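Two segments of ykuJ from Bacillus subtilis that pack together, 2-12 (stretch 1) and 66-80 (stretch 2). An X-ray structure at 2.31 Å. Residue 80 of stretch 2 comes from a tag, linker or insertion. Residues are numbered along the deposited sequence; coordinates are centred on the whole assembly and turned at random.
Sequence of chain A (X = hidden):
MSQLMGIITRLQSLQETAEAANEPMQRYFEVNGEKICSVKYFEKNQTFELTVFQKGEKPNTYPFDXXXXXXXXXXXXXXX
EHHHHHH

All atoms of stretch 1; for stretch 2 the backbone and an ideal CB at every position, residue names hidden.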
# COMPACT_ATOMS: atom_id res chain seq x y z
N SER A 2 4.14 -15.77 -3.31
CA SER A 2 3.31 -15.92 -4.54
C SER A 2 2.38 -14.72 -4.68
O SER A 2 2.15 -13.98 -3.72
CB SER A 2 2.48 -17.19 -4.48
OG SER A 2 1.51 -17.11 -3.44
N GLN A 3 1.83 -14.54 -5.88
CA GLN A 3 0.94 -13.43 -6.16
C GLN A 3 -0.27 -13.43 -5.22
O GLN A 3 -0.66 -12.38 -4.70
CB GLN A 3 0.48 -13.49 -7.61
CG GLN A 3 -0.24 -12.23 -8.07
CD GLN A 3 -0.47 -12.20 -9.57
OE1 GLN A 3 -0.99 -11.23 -10.11
NE2 GLN A 3 -0.07 -13.27 -10.25
N LEU A 4 -0.85 -14.61 -5.01
CA LEU A 4 -2.01 -14.73 -4.14
C LEU A 4 -1.68 -14.26 -2.72
O LEU A 4 -2.44 -13.49 -2.12
CB LEU A 4 -2.49 -16.19 -4.14
CG LEU A 4 -3.96 -16.53 -3.89
CD1 LEU A 4 -4.90 -15.59 -4.66
CD2 LEU A 4 -4.20 -17.98 -4.32
N MSE A 5 -0.54 -14.70 -2.19
CA MSE A 5 -0.08 -14.31 -0.86
C MSE A 5 -0.07 -12.78 -0.78
O MSE A 5 -0.60 -12.19 0.16
CB MSE A 5 1.34 -14.87 -0.61
CG MSE A 5 2.03 -14.42 0.69
SE MSE A 5 3.86 -15.14 0.99
CE MSE A 5 4.90 -13.80 0.03
N GLY A 6 0.52 -12.16 -1.80
CA GLY A 6 0.63 -10.72 -1.85
C GLY A 6 -0.69 -9.96 -1.88
O GLY A 6 -0.76 -8.84 -1.38
N ILE A 7 -1.72 -10.56 -2.46
CA ILE A 7 -3.04 -9.93 -2.55
C ILE A 7 -3.76 -9.98 -1.21
O ILE A 7 -4.47 -9.05 -0.83
CB ILE A 7 -3.94 -10.64 -3.58
CG1 ILE A 7 -3.36 -10.49 -4.98
CG2 ILE A 7 -5.37 -10.10 -3.48
CD1 ILE A 7 -3.12 -9.08 -5.52
N ILE A 8 -3.60 -11.09 -0.51
CA ILE A 8 -4.24 -11.29 0.78
C ILE A 8 -3.62 -10.36 1.81
O ILE A 8 -4.32 -9.76 2.62
CB ILE A 8 -4.07 -12.75 1.24
CG1 ILE A 8 -4.77 -13.68 0.23
CG2 ILE A 8 -4.63 -12.91 2.65
CD1 ILE A 8 -4.42 -15.16 0.38
N THR A 9 -2.30 -10.23 1.77
CA THR A 9 -1.61 -9.36 2.71
C THR A 9 -2.16 -7.95 2.54
O THR A 9 -2.59 -7.31 3.51
CB THR A 9 -0.10 -9.34 2.45
OG1 THR A 9 0.42 -10.68 2.51
CG2 THR A 9 0.60 -8.50 3.51
N ARG A 10 -2.18 -7.48 1.30
CA ARG A 10 -2.66 -6.14 1.01
C ARG A 10 -4.10 -5.91 1.47
O ARG A 10 -4.46 -4.81 1.90
CB ARG A 10 -2.53 -5.87 -0.49
CG ARG A 10 -1.09 -5.72 -0.97
CD ARG A 10 -1.02 -5.67 -2.49
NE ARG A 10 0.31 -5.32 -2.99
CZ ARG A 10 1.38 -6.11 -2.94
NH1 ARG A 10 1.29 -7.32 -2.42
NH2 ARG A 10 2.54 -5.68 -3.41
N LEU A 11 -4.93 -6.94 1.39
CA LEU A 11 -6.32 -6.81 1.81
C LEU A 11 -6.43 -6.82 3.32
O LEU A 11 -7.36 -6.25 3.88
CB LEU A 11 -7.18 -7.93 1.21
CG LEU A 11 -7.32 -7.91 -0.32
CD1 LEU A 11 -8.25 -9.03 -0.77
CD2 LEU A 11 -7.86 -6.58 -0.77
N GLN A 12 -5.48 -7.46 3.99
CA GLN A 12 -5.49 -7.52 5.44
C GLN A 12 -5.11 -6.16 6.00
O GLN A 12 -5.73 -5.68 6.95
CB GLN A 12 -4.53 -8.59 5.95
CG GLN A 12 -4.95 -10.00 5.59
CD GLN A 12 -3.92 -11.02 6.01
OE1 GLN A 12 -2.72 -10.83 5.81
NE2 GLN A 12 -4.38 -12.11 6.59
N UNK A 66 -15.85 -12.29 2.76
CA UNK A 66 -14.71 -13.10 3.10
C UNK A 66 -13.46 -12.73 2.30
O UNK A 66 -13.44 -12.80 1.08
CB UNK A 66 -15.05 -14.58 2.88
N UNK A 67 -12.41 -12.34 3.03
CA UNK A 67 -11.15 -11.94 2.44
C UNK A 67 -10.52 -12.96 1.48
O UNK A 67 -9.92 -12.59 0.47
CB UNK A 67 -10.16 -11.64 3.57
N UNK A 68 -10.64 -14.25 1.79
CA UNK A 68 -10.05 -15.27 0.93
C UNK A 68 -10.78 -15.34 -0.40
O UNK A 68 -10.16 -15.56 -1.44
CB UNK A 68 -10.08 -16.64 1.62
N UNK A 69 -12.09 -15.16 -0.35
CA UNK A 69 -12.90 -15.22 -1.56
C UNK A 69 -12.77 -14.01 -2.47
O UNK A 69 -12.88 -14.14 -3.69
CB UNK A 69 -14.37 -15.39 -1.17
N UNK A 70 -12.55 -12.83 -1.90
CA UNK A 70 -12.39 -11.65 -2.73
C UNK A 70 -10.99 -11.71 -3.33
O UNK A 70 -10.78 -11.33 -4.48
CB UNK A 70 -12.61 -10.36 -1.93
N UNK A 71 -10.03 -12.23 -2.56
CA UNK A 71 -8.66 -12.36 -3.02
C UNK A 71 -8.58 -13.27 -4.25
O UNK A 71 -7.83 -13.01 -5.19
CB UNK A 71 -7.77 -12.90 -1.90
N UNK A 72 -9.34 -14.36 -4.21
CA UNK A 72 -9.36 -15.33 -5.29
C UNK A 72 -9.89 -14.70 -6.57
O UNK A 72 -9.34 -14.88 -7.65
CB UNK A 72 -10.21 -16.54 -4.90
N UNK A 73 -10.98 -13.97 -6.41
CA UNK A 73 -11.63 -13.29 -7.52
C UNK A 73 -10.65 -12.30 -8.13
O UNK A 73 -10.51 -12.22 -9.36
CB UNK A 73 -12.91 -12.58 -7.06
N UNK A 74 -9.96 -11.54 -7.28
CA UNK A 74 -9.00 -10.57 -7.78
C UNK A 74 -7.90 -11.29 -8.55
O UNK A 74 -7.54 -10.89 -9.66
CB UNK A 74 -8.41 -9.75 -6.63
N UNK A 75 -7.39 -12.37 -7.97
CA UNK A 75 -6.33 -13.15 -8.60
C UNK A 75 -6.73 -13.61 -10.00
O UNK A 75 -6.03 -13.34 -10.98
CB UNK A 75 -5.98 -14.36 -7.73
N UNK A 76 -7.86 -14.31 -10.10
CA UNK A 76 -8.31 -14.81 -11.39
C UNK A 76 -8.52 -13.67 -12.39
O UNK A 76 -8.29 -13.82 -13.59
CB UNK A 76 -9.60 -15.61 -11.22
N UNK A 77 -8.94 -12.53 -11.88
CA UNK A 77 -9.19 -11.36 -12.70
C UNK A 77 -7.87 -10.81 -13.25
O UNK A 77 -7.78 -10.40 -14.41
CB UNK A 77 -9.93 -10.29 -11.89
N UNK A 78 -6.84 -10.80 -12.41
CA UNK A 78 -5.54 -10.31 -12.83
C UNK A 78 -4.87 -11.34 -13.73
O UNK A 78 -4.05 -10.98 -14.56
CB UNK A 78 -4.66 -9.99 -11.62
N UNK A 79 -5.23 -12.61 -13.56
CA UNK A 79 -4.63 -13.67 -14.37
C UNK A 79 -5.05 -13.52 -15.81
O UNK A 79 -4.22 -13.68 -16.71
CB UNK A 79 -5.02 -15.05 -13.85
N UNK A 80 -6.33 -13.24 -16.03
CA UNK A 80 -6.79 -13.06 -17.39
C UNK A 80 -6.14 -11.79 -17.93
O UNK A 80 -6.20 -11.50 -19.13
CB UNK A 80 -8.32 -12.99 -17.46

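Stretch 1 is helical from Gln 3 to Gln 12. Stretch 2 crosses it at 130° between N-to-C directions, so the two run roughly against each other.

Position 66 has phi/psi of -127/121 and lies just before the helix. Nothing of stretch 1 is near its CB. Ser, Thr, Asp or Asn would suit it as an N-cap. It is Asn 66. Its OD1 accepts from the backbone N of position 69 at 3.1 Å, and more weakly from N of position 68 at 2.6 Å.

Position 67 points toward stretch 1, and its ideal CB is 5.3 Å from Leu 11 CB. That gap leaves room for a medium or large apolar side chain such as Leu, Ile or Met. It is Ile 67. Its CD1 reaches Ile 8 CG2 at 3.4 Å, and its CG1 lies 3.9 Å from Leu 11 CB.

Position 68 points away, and a polar or charged residue would fit. It is Asp 68, whose end comes nearer.

Position 69 is out of reach, so stretch 1 sets no preference. It is Met 69, modelled as selenomethionine.

Position 70 points sideways, its ideal CB 4.7 Å from Leu 11 CD1. Val, Ile, Leu or Ala would suit this apolar neighbour. It is Val 70, whose CG1 packs 3.5 Å from Leu 11 CD1.

Position 71 points toward stretch 1 where the backbones come close: its CA is 5.9 Å from Ile 8 CA. The ideal CB is 3.8 Å from Ile 8 CG1, 4.0 Å from Ile 7 CG2 and 4.1 Å from Leu 11 CD1. Such tight surroundings favour Ala, Ser or Gly. It is Ser 71. Its OG donates to Ile 67 O at 2.7 Å, so the hydroxyl is satisfied within its own helix.

Positions 72 and 73 point away and lie out of reach, respectively. Many residues would serve; they are Ile 72 and Glu 73.

Position 74 points toward stretch 1, its ideal CB 4.4 Å from Ile 7 CG2. An apolar residue fits. It is Ile 74, whose CB lies 4.4 Å from Ile 7 CG2.

Position 75 points sideways, its ideal CB only 3.5 Å from Leu 4 CD1. Leu, Met or an aromatic could extend along Leu 4 toward Gln 3. It is Phe 75, with chi1 t. Its ring is oblique to Leu 4 CD1.

Positions 76 and 77 are out of reach. They are Glu 76 and Leu 77.

Position 78 points toward stretch 1, with Ile 7 ahead. Leu or Met would suit. It is Leu 78, whose CD1 meets Ile 7 CD1 at 4.1 Å.

Position 79 points sideways near the Gln 3 amide, so a long polar side chain is plausible. It is Gln 79, whose end comes nearer to stretch 1.

Position 80 is out of reach. Leu 80 comes from the expression tag and is poorly ordered.

Stretch 2, residues 66-80: NIDMVSIEIFELLQL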
# COMPACT_ATOMS: atom_id res chain seq x y z
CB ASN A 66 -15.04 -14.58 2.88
CG ASN A 66 -13.90 -15.48 3.25
OD1 ASN A 66 -12.80 -15.36 2.70
ND2 ASN A 66 -14.13 -16.40 4.18
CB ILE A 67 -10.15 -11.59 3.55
CG1 ILE A 67 -8.92 -10.90 2.95
CG2 ILE A 67 -9.75 -12.85 4.31
CD1 ILE A 67 -7.85 -11.76 2.24
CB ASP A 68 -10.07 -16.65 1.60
CG ASP A 68 -9.03 -16.78 2.71
OD1 ASP A 68 -8.00 -16.09 2.64
OD2 ASP A 68 -9.24 -17.59 3.64
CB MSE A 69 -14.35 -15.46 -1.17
CG MSE A 69 -14.52 -16.82 -0.55
SE MSE A 69 -16.29 -17.14 0.09
CE MSE A 69 -17.19 -17.24 -1.63
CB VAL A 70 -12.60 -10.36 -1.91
CG1 VAL A 70 -11.57 -10.28 -0.79
CG2 VAL A 70 -12.52 -9.15 -2.83
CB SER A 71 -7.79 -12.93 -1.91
OG SER A 71 -7.62 -12.01 -0.84
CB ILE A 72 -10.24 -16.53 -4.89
CG1 ILE A 72 -9.52 -17.32 -3.79
CG2 ILE A 72 -10.56 -17.40 -6.09
CD1 ILE A 72 -10.39 -18.33 -3.05
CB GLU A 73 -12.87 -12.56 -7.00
CG GLU A 73 -13.71 -11.87 -8.05
CD GLU A 73 -14.53 -12.84 -8.87
OE1 GLU A 73 -14.97 -13.88 -8.32
OE2 GLU A 73 -14.76 -12.55 -10.07
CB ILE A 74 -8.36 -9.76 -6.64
CG1 ILE A 74 -9.42 -8.93 -5.93
CG2 ILE A 74 -7.30 -8.82 -7.22
CD1 ILE A 74 -10.91 -9.33 -5.99
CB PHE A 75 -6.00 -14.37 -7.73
CG PHE A 75 -4.96 -15.27 -8.32
CD1 PHE A 75 -3.60 -14.97 -8.22
CD2 PHE A 75 -5.33 -16.41 -9.03
CE1 PHE A 75 -2.63 -15.78 -8.81
CE2 PHE A 75 -4.37 -17.23 -9.63
CZ PHE A 75 -3.02 -16.91 -9.52
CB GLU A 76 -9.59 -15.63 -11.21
CG GLU A 76 -9.43 -16.79 -10.23
CD GLU A 76 -10.60 -17.76 -10.22
OE1 GLU A 76 -11.74 -17.34 -10.52
OE2 GLU A 76 -10.40 -18.95 -9.90
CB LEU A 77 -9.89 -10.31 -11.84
CG LEU A 77 -11.03 -9.47 -12.40
CD1 LEU A 77 -12.01 -10.33 -13.22
CD2 LEU A 77 -11.73 -8.82 -11.21
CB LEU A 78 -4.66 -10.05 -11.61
CG LEU A 78 -5.18 -8.98 -10.65
CD1 LEU A 78 -4.34 -8.98 -9.40
CD2 LEU A 78 -5.15 -7.62 -11.31
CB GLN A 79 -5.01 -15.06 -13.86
CG GLN A 79 -4.48 -15.39 -12.49
CD GLN A 79 -3.00 -15.11 -12.36
OE1 GLN A 79 -2.17 -15.75 -13.01
NE2 GLN A 79 -2.65 -14.15 -11.50
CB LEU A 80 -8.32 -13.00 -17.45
CG LEU A 80 -9.17 -12.02 -16.64
CD1 LEU A 80 -9.04 -10.59 -17.18
CD2 LEU A 80 -10.63 -12.47 -16.72
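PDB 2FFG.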